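Long-range contacts in Rod shape determining protein RodA (Thermus thermophilus, PDB 6BAR), which probably polymerises lipid-linked disaccharide-peptide units into the glycan chains of peptidoglycan, as a membrane-embedded SEDS-family glycosyltransferase needed for cell wall elongation: residues Gly155-Leu160 against Ala183-Val188; Trp13-Leu18 against Gly278-Arg283; Leu80-Val85 against Ala95-Gly100; Tyr41-Ala46 against Phe332-Ser337. One frame throughout, in Å; residues are numbered along the deposited sequence.

In the fold
All four contacts belong to one largely helical chain of the SEDS family, and most of their segments lie in predicted transmembrane helices. Interaction 3 and interaction 1 follow one another along the sequence and close locally, over 9 and 22 intervening residues. Interactions 2 and 4 span most of the chain; their segments alternate, joining the consecutive helices 13-30 and 39-56 to helices 266-288 and 336-354. Interactions 1 and 2 lie on opposite sides of the chain's centre, their centres 27 Å apart. Interactions 3 and 4 touch where Trp96, next to the beta hairpin, packs on Ser337 near the start of the last helix. The N- and C-terminal parts are thus packed into one bundle.

Interaction 1 of 4, residues Gly155-Leu160 against Ala183-Val188; sequences GALVVL and ALALLV
The helical hairpin formed by the consecutive helices 153-170 and 175-184 brings Ala156, Leu157 and Leu160 against Leu184 and Ala185. The backbones come nearest at Leu157 and Ala185, whose CA atoms are 7.1 Å apart, so the gap is bridged wholly by apolar side chains. Leu184 and Leu157 carry most of the contact. Leu184 CG stands anti to its own backbone N (chi1 -173°), and beyond it the CD2 branch reaches Ala156 CB at 3.9 Å while lying 4.5 Å from Leu160 CD2. One methyl therefore meets residues a helical turn apart. The third partner is touched at the branch point, where Leu184 CG lies 4.2 Å from Leu157 CD2.

Helix 131-148 joins in through Leu148, which touches both Ala156 and Leu184, and Phe309 of helix 294-319 packs on Leu157. With 204 Å² buried, both sides summed, the contact is modest, consistent with its place where helix 175-184 runs out into a turn and the modelled chain soon breaks off. Leu157 meets that turn with both arms of its fork: the two methyls face Ala185 CB, CD2 at 3.9 Å and CD1 at 4.1 Å.

Interaction 2 of 4, residues Trp13-Leu18 against Gly278-Arg283; sequences WGLVFL and GLLLAR
Arg283 NH2 reaches across from helix 266-288 to the first turn of helix 13-30, where it passes 3.6 Å from Gly14 CA and makes a salt bridge with OD1 of Asp12. The other carboxylate oxygen of Asp12 accepts a hydrogen bond from Leu15 N, so a single acid holds both the arginine and the start of the helix. The arginine chain is bent at chi2 (-55°), which turns CD out of line with the stem.

The helices are close to antiparallel, with short-segment axes 9.8 Å apart at an angle of 152°. Further along them, away from the guanidinium, the interface is apolar. Leu18 CD1 lies against the neighbouring backbone, 3.7 Å from Leu280 CA, and also meets Leu279 CB at 4.0 Å and Arg283 CG at 3.9 Å. Leu15 and Leu280 cross obliquely, their CD1 atoms 4.0 Å apart, and Leu350 of helix 336-354 packs on Leu15. Leucines thus lie beside the aliphatic stem of an arginine whose charge sits at the amino end of helix 13-30; the partial positive charge of that helix end would not favour a guanidinium, and the carboxylate of Asp12 would probably offset both.

Interaction 3 of 4, residues Leu80-Val85 against Ala95-Gly100; sequences LALVLV and AWFVLG
Helix 69-86 and the extended segment 95-100 come nearest at Val83 and Ala95, whose CA atoms are 6.1 Å apart, and from there the extended chain leads away from the helix while the Phe97 ring reaches back to it. The ring tip lies close to the helix backbone, with Phe97 CZ 3.5 Å from Val83 CA. Beside it, Val83 CB lies 3.6 Å from Phe97 CE1. The valine also covers one face of the ring: Val83 CG2 stands 4.1 Å from the ring centroid, 20° off the normal and displaced toward the rim, a CH-pi contact. This methyl is anti to the backbone N of Val83, and besides the ring it touches the peptide between Ala95 and Trp96, 3.7 Å from Trp96 N.

Phe97 belongs to strand 97-99, which pairs with 102-104 in a two-stranded antiparallel beta hairpin, and its backbone is hydrogen-bonded to Phe104. The contact therefore joins the end of a predicted transmembrane helix to this small sheet. Pro106, at the start of helix 106-121, touches both Val83 and Phe97.

Leu82 meets the same ring tip, the two side chains crossing at about a right angle, with Leu82 CG 4.0 Å from Phe97 CZ. An alanine in place of Phe97 would probably open a gap beside Val83, leaving its CG2 without the ring face and Leu82 without its partner across the contact. On the hairpin side, the CB of Trp96 points away from the helix, and its side chain packs on Ile90 and Gln103.

Interaction 4 of 4, residues Tyr41-Ala46 against Phe332-Ser337; sequences YRQSVA and FSYGGS
Gln43 has CG anti to its backbone N (chi1 -161°) and CD extended beyond it, while Tyr334 likewise carries CG anti to N (chi1 172°); from these stems the amide of Gln43 reaches the 333-335 backbone and the phenol end of Tyr334 nears Arg42. Gln43 NE2 donates a weak hydrogen bond to Ser333 O, 3.3 Å long with an N-H...O angle of 136°. The same nitrogen lies 3.4 Å from Tyr334 CA and close to Gly335 N; those two nitrogens are both donors and are not bonded. Arg42 takes part by its aliphatic stem, its CD 3.9 Å from Tyr334 OH.

Gly335 holds the N-cap position of helix 336-354 with a positive phi, at which a CB would jam against the preceding carbonyl oxygen. At the next glycine Ala46 CB lies against Gly336 CA, and these two residues mark the closest approach of the backbones, their CA atoms 4.9 Å apart.

Around this junction, Leu30 of helix 13-30 touches both Gln43 and Tyr334, Leu339 and Ile340 continue the packing along helix 336-354 against Gln43 and Ala46, and Phe332 sits edge-to-face with Trp261 of helix 258-264 and packs on Tyr277 of helix 266-288.

Interaction 1 of 4, residues Gly155-Leu160 against Ala183-Val188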
loop_
_atom_site.group_PDB
_atom_site.type_symbol
_atom_site.label_atom_id
_atom_site.label_comp_id
_atom_site.label_asym_id
_atom_site.label_seq_id
_atom_site.Cartn_x
_atom_site.Cartn_y
_atom_site.Cartn_z
ATOM N N GLY A 155 0.511 9.026 -4.338
ATOM C CA GLY A 155 0.380 8.698 -2.932
ATOM C C GLY A 155 -0.747 9.448 -2.257
ATOM O O GLY A 155 -1.406 8.909 -1.367
ATOM N N ALA A 156 -0.993 10.694 -2.671
ATOM C CA ALA A 156 -2.140 11.422 -2.141
ATOM C C ALA A 156 -3.443 10.714 -2.487
ATOM O O ALA A 156 -4.335 10.596 -1.640
ATOM C CB ALA A 156 -2.147 12.857 -2.663
ATOM N N LEU A 157 -3.564 10.223 -3.724
ATOM C CA LEU A 157 -4.759 9.479 -4.114
ATOM C C LEU A 157 -4.907 8.202 -3.301
ATOM O O LEU A 157 -6.007 7.882 -2.836
ATOM C CB LEU A 157 -4.719 9.147 -5.605
ATOM C CG LEU A 157 -4.988 10.309 -6.550
ATOM C CD1 LEU A 157 -4.966 9.814 -7.981
ATOM C CD2 LEU A 157 -6.316 10.962 -6.224
ATOM N N VAL A 158 -3.814 7.451 -3.134
ATOM C CA VAL A 158 -3.869 6.220 -2.344
ATOM C C VAL A 158 -4.333 6.521 -0.928
ATOM O O VAL A 158 -5.241 5.870 -0.398
ATOM C CB VAL A 158 -2.504 5.516 -2.339
ATOM C CG1 VAL A 158 -2.568 4.270 -1.482
ATOM C CG2 VAL A 158 -2.094 5.161 -3.745
ATOM N N VAL A 159 -3.713 7.519 -0.296
ATOM C CA VAL A 159 -4.056 7.877 1.076
ATOM C C VAL A 159 -5.522 8.274 1.178
ATOM O O VAL A 159 -6.266 7.759 2.025
ATOM C CB VAL A 159 -3.132 9.000 1.578
ATOM C CG1 VAL A 159 -3.688 9.614 2.849
ATOM C CG2 VAL A 159 -1.726 8.461 1.804
ATOM N N LEU A 160 -5.957 9.201 0.320
ATOM C CA LEU A 160 -7.328 9.690 0.387
ATOM C C LEU A 160 -8.325 8.564 0.160
ATOM O O LEU A 160 -9.341 8.475 0.860
ATOM C CB LEU A 160 -7.537 10.807 -0.636
ATOM C CG LEU A 160 -8.827 11.624 -0.525
ATOM C CD1 LEU A 160 -9.065 12.086 0.911
ATOM C CD2 LEU A 160 -8.777 12.818 -1.462
ATOM N N ALA A 183 -11.673 15.107 -7.625
ATOM C CA ALA A 183 -11.145 16.415 -8.005
ATOM C C ALA A 183 -9.623 16.412 -8.019
ATOM O O ALA A 183 -9.002 16.975 -8.926
ATOM C CB ALA A 183 -11.666 17.492 -7.055
ATOM N N LEU A 184 -9.009 15.789 -7.015
ATOM C CA LEU A 184 -7.560 15.661 -6.999
ATOM C C LEU A 184 -7.067 14.799 -8.155
ATOM O O LEU A 184 -5.988 15.056 -8.703
ATOM C CB LEU A 184 -7.122 15.084 -5.655
ATOM C CG LEU A 184 -5.631 15.008 -5.344
ATOM C CD1 LEU A 184 -4.992 16.370 -5.517
ATOM C CD2 LEU A 184 -5.431 14.491 -3.928
ATOM N N ALA A 185 -7.850 13.792 -8.550
ATOM C CA ALA A 185 -7.504 12.903 -9.654
ATOM C C ALA A 185 -7.719 13.540 -11.022
ATOM O O ALA A 185 -7.460 12.887 -12.036
ATOM C CB ALA A 185 -8.314 11.607 -9.561
ATOM N N LEU A 186 -8.192 14.783 -11.078
ATOM C CA LEU A 186 -8.400 15.477 -12.340
ATOM C C LEU A 186 -7.256 16.415 -12.697
ATOM O O LEU A 186 -7.083 16.736 -13.878
ATOM C CB LEU A 186 -9.711 16.273 -12.297
ATOM C CG LEU A 186 -10.664 16.052 -13.474
ATOM C CD1 LEU A 186 -10.964 14.573 -13.649
ATOM C CD2 LEU A 186 -11.951 16.841 -13.289
ATOM N N LEU A 187 -6.478 16.858 -11.712
ATOM C CA LEU A 187 -5.281 17.655 -11.952
ATOM C C LEU A 187 -4.072 16.803 -12.315
ATOM O O LEU A 187 -2.946 17.313 -12.307
ATOM C CB LEU A 187 -4.965 18.519 -10.729
ATOM C CG LEU A 187 -5.667 19.879 -10.654
ATOM C CD1 LEU A 187 -7.163 19.748 -10.338
ATOM C CD2 LEU A 187 -4.969 20.767 -9.643
ATOM N N VAL A 188 -4.284 15.529 -12.636
ATOM C CA VAL A 188 -3.206 14.620 -13.001
ATOM C C VAL A 188 -2.657 14.973 -14.381
ATOM O O VAL A 188 -3.390 15.445 -15.253
ATOM C CB VAL A 188 -3.686 13.153 -12.955
ATOM C CG1 VAL A 188 -2.520 12.195 -13.148
ATOM C CG2 VAL A 188 -4.388 12.869 -11.640
#

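Interaction 2 of 4, residues Trp13-Leu18 against Gly278-Arg283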
loop_
_atom_site.group_PDB
_atom_site.type_symbol
_atom_site.label_atom_id
_atom_site.label_comp_id
_atom_site.label_asym_id
_atom_site.label_seq_id
_atom_site.Cartn_x
_atom_site.Cartn_y
_atom_site.Cartn_z
ATOM N N TRP A 13 -2.692 -18.837 6.349
ATOM C CA TRP A 13 -1.605 -19.139 5.429
ATOM C C TRP A 13 -2.009 -18.985 3.967
ATOM O O TRP A 13 -1.126 -18.865 3.111
ATOM C CB TRP A 13 -1.072 -20.550 5.701
ATOM C CG TRP A 13 -0.605 -20.734 7.120
ATOM C CD1 TRP A 13 -1.348 -21.185 8.176
ATOM C CD2 TRP A 13 0.704 -20.457 7.643
ATOM N NE1 TRP A 13 -0.583 -21.212 9.320
ATOM C CE2 TRP A 13 0.679 -20.770 9.020
ATOM C CE3 TRP A 13 1.891 -19.978 7.081
ATOM C CZ2 TRP A 13 1.799 -20.620 9.841
ATOM C CZ3 TRP A 13 3.001 -19.829 7.899
ATOM C CH2 TRP A 13 2.946 -20.150 9.262
ATOM N N GLY A 14 -3.308 -18.972 3.659
ATOM C CA GLY A 14 -3.730 -18.711 2.292
ATOM C C GLY A 14 -3.270 -17.356 1.787
ATOM O O GLY A 14 -2.762 -17.240 0.667
ATOM N N LEU A 15 -3.433 -16.314 2.607
ATOM C CA LEU A 15 -2.933 -14.990 2.245
ATOM C C LEU A 15 -1.423 -15.006 2.061
ATOM O O LEU A 15 -0.885 -14.324 1.177
ATOM C CB LEU A 15 -3.333 -13.974 3.314
ATOM C CG LEU A 15 -2.836 -12.541 3.138
ATOM C CD1 LEU A 15 -3.385 -11.942 1.852
ATOM C CD2 LEU A 15 -3.232 -11.695 4.335
ATOM N N VAL A 16 -0.724 -15.781 2.892
ATOM C CA VAL A 16 0.719 -15.930 2.743
ATOM C C VAL A 16 1.053 -16.504 1.366
ATOM O O VAL A 16 1.943 -16.002 0.664
ATOM C CB VAL A 16 1.278 -16.798 3.886
ATOM C CG1 VAL A 16 2.783 -16.888 3.802
ATOM C CG2 VAL A 16 0.847 -16.232 5.235
ATOM N N PHE A 17 0.333 -17.555 0.947
ATOM C CA PHE A 17 0.597 -18.138 -0.369
ATOM C C PHE A 17 0.272 -17.156 -1.486
ATOM O O PHE A 17 0.958 -17.131 -2.512
ATOM C CB PHE A 17 -0.190 -19.435 -0.581
ATOM C CG PHE A 17 -0.194 -19.915 -2.023
ATOM C CD1 PHE A 17 0.932 -20.518 -2.574
ATOM C CD2 PHE A 17 -1.321 -19.754 -2.824
ATOM C CE1 PHE A 17 0.936 -20.954 -3.895
ATOM C CE2 PHE A 17 -1.327 -20.189 -4.148
ATOM C CZ PHE A 17 -0.197 -20.790 -4.682
ATOM N N LEU A 18 -0.769 -16.340 -1.308
ATOM C CA LEU A 18 -1.115 -15.359 -2.336
ATOM C C LEU A 18 -0.007 -14.319 -2.507
ATOM O O LEU A 18 0.416 -14.012 -3.636
ATOM C CB LEU A 18 -2.446 -14.688 -1.989
ATOM C CG LEU A 18 -3.704 -15.565 -1.948
ATOM C CD1 LEU A 18 -4.963 -14.726 -1.731
ATOM C CD2 LEU A 18 -3.839 -16.413 -3.203
ATOM N N GLY A 278 -7.229 -10.221 -7.404
ATOM C CA GLY A 278 -8.602 -10.327 -6.940
ATOM C C GLY A 278 -8.736 -11.253 -5.747
ATOM O O GLY A 278 -9.440 -10.945 -4.783
ATOM N N LEU A 279 -8.039 -12.390 -5.786
ATOM C CA LEU A 279 -8.026 -13.300 -4.646
ATOM C C LEU A 279 -7.355 -12.666 -3.436
ATOM O O LEU A 279 -7.777 -12.898 -2.296
ATOM C CB LEU A 279 -7.323 -14.602 -5.009
ATOM C CG LEU A 279 -7.993 -15.410 -6.110
ATOM C CD1 LEU A 279 -7.391 -16.804 -6.193
ATOM C CD2 LEU A 279 -9.486 -15.475 -5.870
ATOM N N LEU A 280 -6.302 -11.872 -3.655
ATOM C CA LEU A 280 -5.652 -11.209 -2.528
ATOM C C LEU A 280 -6.581 -10.188 -1.873
ATOM O O LEU A 280 -6.702 -10.145 -0.641
ATOM C CB LEU A 280 -4.350 -10.553 -2.982
ATOM C CG LEU A 280 -3.552 -9.870 -1.877
ATOM C CD1 LEU A 280 -2.160 -10.480 -1.717
ATOM C CD2 LEU A 280 -3.463 -8.381 -2.163
ATOM N N LEU A 281 -7.258 -9.363 -2.678
ATOM C CA LEU A 281 -8.208 -8.409 -2.106
ATOM C C LEU A 281 -9.371 -9.128 -1.427
ATOM O O LEU A 281 -9.861 -8.681 -0.379
ATOM C CB LEU A 281 -8.710 -7.445 -3.185
ATOM C CG LEU A 281 -7.680 -6.575 -3.926
ATOM C CD1 LEU A 281 -8.366 -5.708 -4.976
ATOM C CD2 LEU A 281 -6.848 -5.711 -2.976
ATOM N N ALA A 282 -9.804 -10.263 -1.990
ATOM C CA ALA A 282 -10.871 -11.048 -1.375
ATOM C C ALA A 282 -10.451 -11.593 -0.016
ATOM O O ALA A 282 -11.214 -11.519 0.950
ATOM C CB ALA A 282 -11.289 -12.197 -2.294
ATOM N N ARG A 283 -9.246 -12.161 0.078
ATOM C CA ARG A 283 -8.797 -12.694 1.360
ATOM C C ARG A 283 -8.593 -11.582 2.379
ATOM O O ARG A 283 -8.858 -11.775 3.570
ATOM C CB ARG A 283 -7.518 -13.511 1.189
ATOM C CG ARG A 283 -7.753 -15.021 1.047
ATOM C CD ARG A 283 -8.557 -15.592 2.216
ATOM N NE ARG A 283 -8.885 -17.010 2.039
ATOM C CZ ARG A 283 -8.182 -18.016 2.553
ATOM N NH1 ARG A 283 -8.558 -19.273 2.343
ATOM N NH2 ARG A 283 -7.103 -17.769 3.278
#

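Interaction 3 of 4, residues Leu80-Val85 against Ala95-Gly100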
loop_
_atom_site.group_PDB
_atom_site.type_symbol
_atom_site.label_atom_id
_atom_site.label_comp_id
_atom_site.label_asym_id
_atom_site.label_seq_id
_atom_site.Cartn_x
_atom_site.Cartn_y
_atom_site.Cartn_z
ATOM N N LEU A 80 7.153 13.523 6.532
ATOM C CA LEU A 80 6.650 14.161 5.322
ATOM C C LEU A 80 7.074 15.619 5.264
ATOM O O LEU A 80 7.447 16.128 4.201
ATOM C CB LEU A 80 5.126 14.053 5.259
ATOM C CG LEU A 80 4.567 12.711 4.810
ATOM C CD1 LEU A 80 3.052 12.761 4.741
ATOM C CD2 LEU A 80 5.155 12.335 3.467
ATOM N N ALA A 81 7.023 16.310 6.401
ATOM C CA ALA A 81 7.449 17.704 6.422
ATOM C C ALA A 81 8.948 17.828 6.181
ATOM O O ALA A 81 9.391 18.733 5.462
ATOM C CB ALA A 81 7.053 18.346 7.748
ATOM N N LEU A 82 9.742 16.912 6.752
ATOM C CA LEU A 82 11.195 16.965 6.635
ATOM C C LEU A 82 11.690 16.591 5.245
ATOM O O LEU A 82 12.739 17.088 4.816
ATOM C CB LEU A 82 11.842 16.036 7.661
ATOM C CG LEU A 82 13.366 16.117 7.691
ATOM C CD1 LEU A 82 13.771 17.495 8.177
ATOM C CD2 LEU A 82 13.981 15.024 8.555
ATOM N N VAL A 83 10.983 15.702 4.540
ATOM C CA VAL A 83 11.429 15.332 3.201
ATOM C C VAL A 83 11.347 16.527 2.252
ATOM O O VAL A 83 12.138 16.623 1.305
ATOM C CB VAL A 83 10.629 14.110 2.688
ATOM C CG1 VAL A 83 9.226 14.499 2.270
ATOM C CG2 VAL A 83 11.371 13.413 1.555
ATOM N N LEU A 84 10.438 17.471 2.513
ATOM C CA LEU A 84 10.347 18.667 1.683
ATOM C C LEU A 84 11.596 19.535 1.787
ATOM O O LEU A 84 11.926 20.260 0.841
ATOM C CB LEU A 84 9.118 19.479 2.074
ATOM C CG LEU A 84 7.783 18.765 1.881
ATOM C CD1 LEU A 84 6.633 19.606 2.414
ATOM C CD2 LEU A 84 7.580 18.443 0.413
ATOM N N VAL A 85 12.291 19.492 2.918
ATOM C CA VAL A 85 13.449 20.353 3.130
ATOM C C VAL A 85 14.742 19.668 2.707
ATOM O O VAL A 85 15.552 20.251 1.983
ATOM C CB VAL A 85 13.505 20.803 4.607
ATOM C CG1 VAL A 85 14.769 21.608 4.871
ATOM C CG2 VAL A 85 12.267 21.619 4.957
ATOM N N ALA A 95 10.659 13.485 -2.743
ATOM C CA ALA A 95 9.806 12.580 -1.986
ATOM C C ALA A 95 10.578 11.374 -1.467
ATOM O O ALA A 95 9.960 10.394 -1.035
ATOM C CB ALA A 95 8.633 12.105 -2.840
ATOM N N TRP A 96 11.905 11.424 -1.489
ATOM C CA TRP A 96 12.733 10.291 -1.111
ATOM C C TRP A 96 13.866 10.744 -0.207
ATOM O O TRP A 96 14.463 11.800 -0.424
ATOM C CB TRP A 96 13.317 9.599 -2.344
ATOM C CG TRP A 96 12.345 8.739 -3.061
ATOM C CD1 TRP A 96 11.356 9.146 -3.908
ATOM C CD2 TRP A 96 12.268 7.312 -3.005
ATOM N NE1 TRP A 96 10.664 8.055 -4.383
ATOM C CE2 TRP A 96 11.204 6.918 -3.842
ATOM C CE3 TRP A 96 12.993 6.326 -2.324
ATOM C CZ2 TRP A 96 10.846 5.583 -4.015
ATOM C CZ3 TRP A 96 12.639 5.000 -2.501
ATOM C CH2 TRP A 96 11.575 4.641 -3.339
ATOM N N PHE A 97 14.162 9.938 0.800
ATOM C CA PHE A 97 15.373 10.099 1.586
ATOM C C PHE A 97 16.410 9.135 1.028
ATOM O O PHE A 97 16.182 7.917 1.007
ATOM C CB PHE A 97 15.118 9.819 3.068
ATOM C CG PHE A 97 14.431 10.942 3.798
ATOM C CD1 PHE A 97 13.106 10.827 4.186
ATOM C CD2 PHE A 97 15.114 12.106 4.103
ATOM C CE1 PHE A 97 12.474 11.858 4.863
ATOM C CE2 PHE A 97 14.486 13.140 4.776
ATOM C CZ PHE A 97 13.166 13.014 5.157
ATOM N N VAL A 98 17.530 9.679 0.559
ATOM C CA VAL A 98 18.609 8.881 -0.017
ATOM C C VAL A 98 19.845 9.080 0.849
ATOM O O VAL A 98 20.442 10.164 0.859
ATOM C CB VAL A 98 18.888 9.243 -1.482
ATOM C CG1 VAL A 98 20.022 8.388 -2.028
ATOM C CG2 VAL A 98 17.631 9.044 -2.317
ATOM N N LEU A 99 20.214 8.036 1.590
ATOM C CA LEU A 99 21.420 8.046 2.407
ATOM C C LEU A 99 22.400 7.008 1.873
ATOM O O LEU A 99 22.776 6.070 2.584
ATOM C CB LEU A 99 21.084 7.771 3.877
ATOM N N GLY A 100 22.813 7.171 0.616
ATOM C CA GLY A 100 23.704 6.236 -0.029
ATOM C C GLY A 100 22.957 5.042 -0.582
ATOM O O GLY A 100 22.189 5.146 -1.544
#

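Interaction 4 of 4, residues Tyr41-Ala46 against Phe332-Ser337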
loop_
_atom_site.group_PDB
_atom_site.type_symbol
_atom_site.label_atom_id
_atom_site.label_comp_id
_atom_site.label_asym_id
_atom_site.label_seq_id
_atom_site.Cartn_x
_atom_site.Cartn_y
_atom_site.Cartn_z
ATOM N N TYR A 41 19.631 -7.835 -8.423
ATOM C CA TYR A 41 20.207 -8.004 -7.092
ATOM C C TYR A 41 19.603 -7.031 -6.093
ATOM O O TYR A 41 19.311 -7.414 -4.955
ATOM C CB TYR A 41 21.721 -7.819 -7.155
ATOM C CG TYR A 41 22.472 -8.042 -5.855
ATOM C CD1 TYR A 41 22.826 -9.325 -5.444
ATOM C CD2 TYR A 41 22.869 -6.968 -5.064
ATOM C CE1 TYR A 41 23.534 -9.536 -4.268
ATOM C CE2 TYR A 41 23.580 -7.166 -3.887
ATOM C CZ TYR A 41 23.908 -8.453 -3.493
ATOM O OH TYR A 41 24.612 -8.661 -2.324
ATOM N N ARG A 42 19.425 -5.770 -6.494
ATOM C CA ARG A 42 18.844 -4.782 -5.591
ATOM C C ARG A 42 17.471 -5.222 -5.106
ATOM O O ARG A 42 17.173 -5.139 -3.910
ATOM C CB ARG A 42 18.755 -3.423 -6.283
ATOM C CG ARG A 42 20.099 -2.859 -6.706
ATOM C CD ARG A 42 19.983 -2.110 -8.021
ATOM N NE ARG A 42 21.226 -1.449 -8.405
ATOM C CZ ARG A 42 21.453 -0.151 -8.249
ATOM N NH1 ARG A 42 20.523 0.630 -7.715
ATOM N NH2 ARG A 42 22.612 0.367 -8.628
ATOM N N GLN A 43 16.631 -5.730 -6.011
ATOM C CA GLN A 43 15.312 -6.161 -5.572
ATOM C C GLN A 43 15.351 -7.484 -4.825
ATOM O O GLN A 43 14.501 -7.723 -3.965
ATOM C CB GLN A 43 14.342 -6.274 -6.742
ATOM C CG GLN A 43 12.918 -6.255 -6.240
ATOM C CD GLN A 43 11.896 -6.277 -7.333
ATOM O OE1 GLN A 43 11.888 -7.176 -8.167
ATOM N NE2 GLN A 43 11.009 -5.290 -7.333
ATOM N N SER A 44 16.311 -8.355 -5.117
ATOM C CA SER A 44 16.433 -9.551 -4.293
ATOM C C SER A 44 16.801 -9.183 -2.858
ATOM O O SER A 44 16.230 -9.728 -1.902
ATOM C CB SER A 44 17.451 -10.510 -4.905
ATOM O OG SER A 44 16.921 -11.108 -6.080
ATOM N N VAL A 45 17.729 -8.237 -2.686
ATOM C CA VAL A 45 18.076 -7.780 -1.342
ATOM C C VAL A 45 16.883 -7.089 -0.695
ATOM O O VAL A 45 16.658 -7.207 0.516
ATOM C CB VAL A 45 19.316 -6.866 -1.384
ATOM C CG1 VAL A 45 19.559 -6.236 -0.018
ATOM C CG2 VAL A 45 20.529 -7.659 -1.823
ATOM N N ALA A 46 16.096 -6.361 -1.489
ATOM C CA ALA A 46 14.867 -5.785 -0.957
ATOM C C ALA A 46 13.913 -6.867 -0.469
ATOM O O ALA A 46 13.287 -6.710 0.579
ATOM C CB ALA A 46 14.189 -4.912 -2.006
ATOM N N PHE A 332 4.768 -6.643 -7.310
ATOM C CA PHE A 332 5.031 -7.084 -8.676
ATOM C C PHE A 332 5.979 -6.168 -9.435
ATOM O O PHE A 332 6.946 -6.641 -10.041
ATOM C CB PHE A 332 3.710 -7.206 -9.449
ATOM C CG PHE A 332 3.862 -7.823 -10.811
ATOM C CD1 PHE A 332 3.971 -9.198 -10.949
ATOM C CD2 PHE A 332 3.892 -7.032 -11.954
ATOM C CE1 PHE A 332 4.114 -9.773 -12.197
ATOM C CE2 PHE A 332 4.031 -7.600 -13.209
ATOM C CZ PHE A 332 4.143 -8.974 -13.330
ATOM N N SER A 333 5.719 -4.865 -9.441
ATOM C CA SER A 333 6.561 -3.953 -10.199
ATOM C C SER A 333 7.907 -3.757 -9.506
ATOM O O SER A 333 8.080 -4.066 -8.321
ATOM C CB SER A 333 5.861 -2.605 -10.385
ATOM O OG SER A 333 6.632 -1.740 -11.203
ATOM N N TYR A 334 8.866 -3.234 -10.267
ATOM C CA TYR A 334 10.218 -3.033 -9.759
ATOM C C TYR A 334 10.258 -1.876 -8.767
ATOM O O TYR A 334 9.614 -0.843 -8.967
ATOM C CB TYR A 334 11.190 -2.761 -10.911
ATOM C CG TYR A 334 12.563 -2.356 -10.434
ATOM C CD1 TYR A 334 13.470 -3.309 -9.986
ATOM C CD2 TYR A 334 12.944 -1.023 -10.406
ATOM C CE1 TYR A 334 14.724 -2.948 -9.534
ATOM C CE2 TYR A 334 14.193 -0.651 -9.953
ATOM C CZ TYR A 334 15.079 -1.618 -9.520
ATOM O OH TYR A 334 16.327 -1.253 -9.073
ATOM N N GLY A 335 11.036 -2.052 -7.697
ATOM C CA GLY A 335 11.112 -1.061 -6.639
ATOM C C GLY A 335 11.336 -1.667 -5.269
ATOM O O GLY A 335 10.451 -2.336 -4.723
ATOM N N GLY A 336 12.517 -1.429 -4.698
ATOM C CA GLY A 336 12.863 -2.079 -3.442
ATOM C C GLY A 336 12.078 -1.550 -2.257
ATOM O O GLY A 336 11.665 -2.315 -1.379
ATOM N N SER A 337 11.858 -0.236 -2.217
ATOM C CA SER A 337 11.106 0.348 -1.117
ATOM C C SER A 337 9.647 -0.086 -1.146
ATOM O O SER A 337 9.067 -0.376 -0.097
ATOM C CB SER A 337 11.196 1.868 -1.166
ATOM O OG SER A 337 10.046 2.408 -1.801
#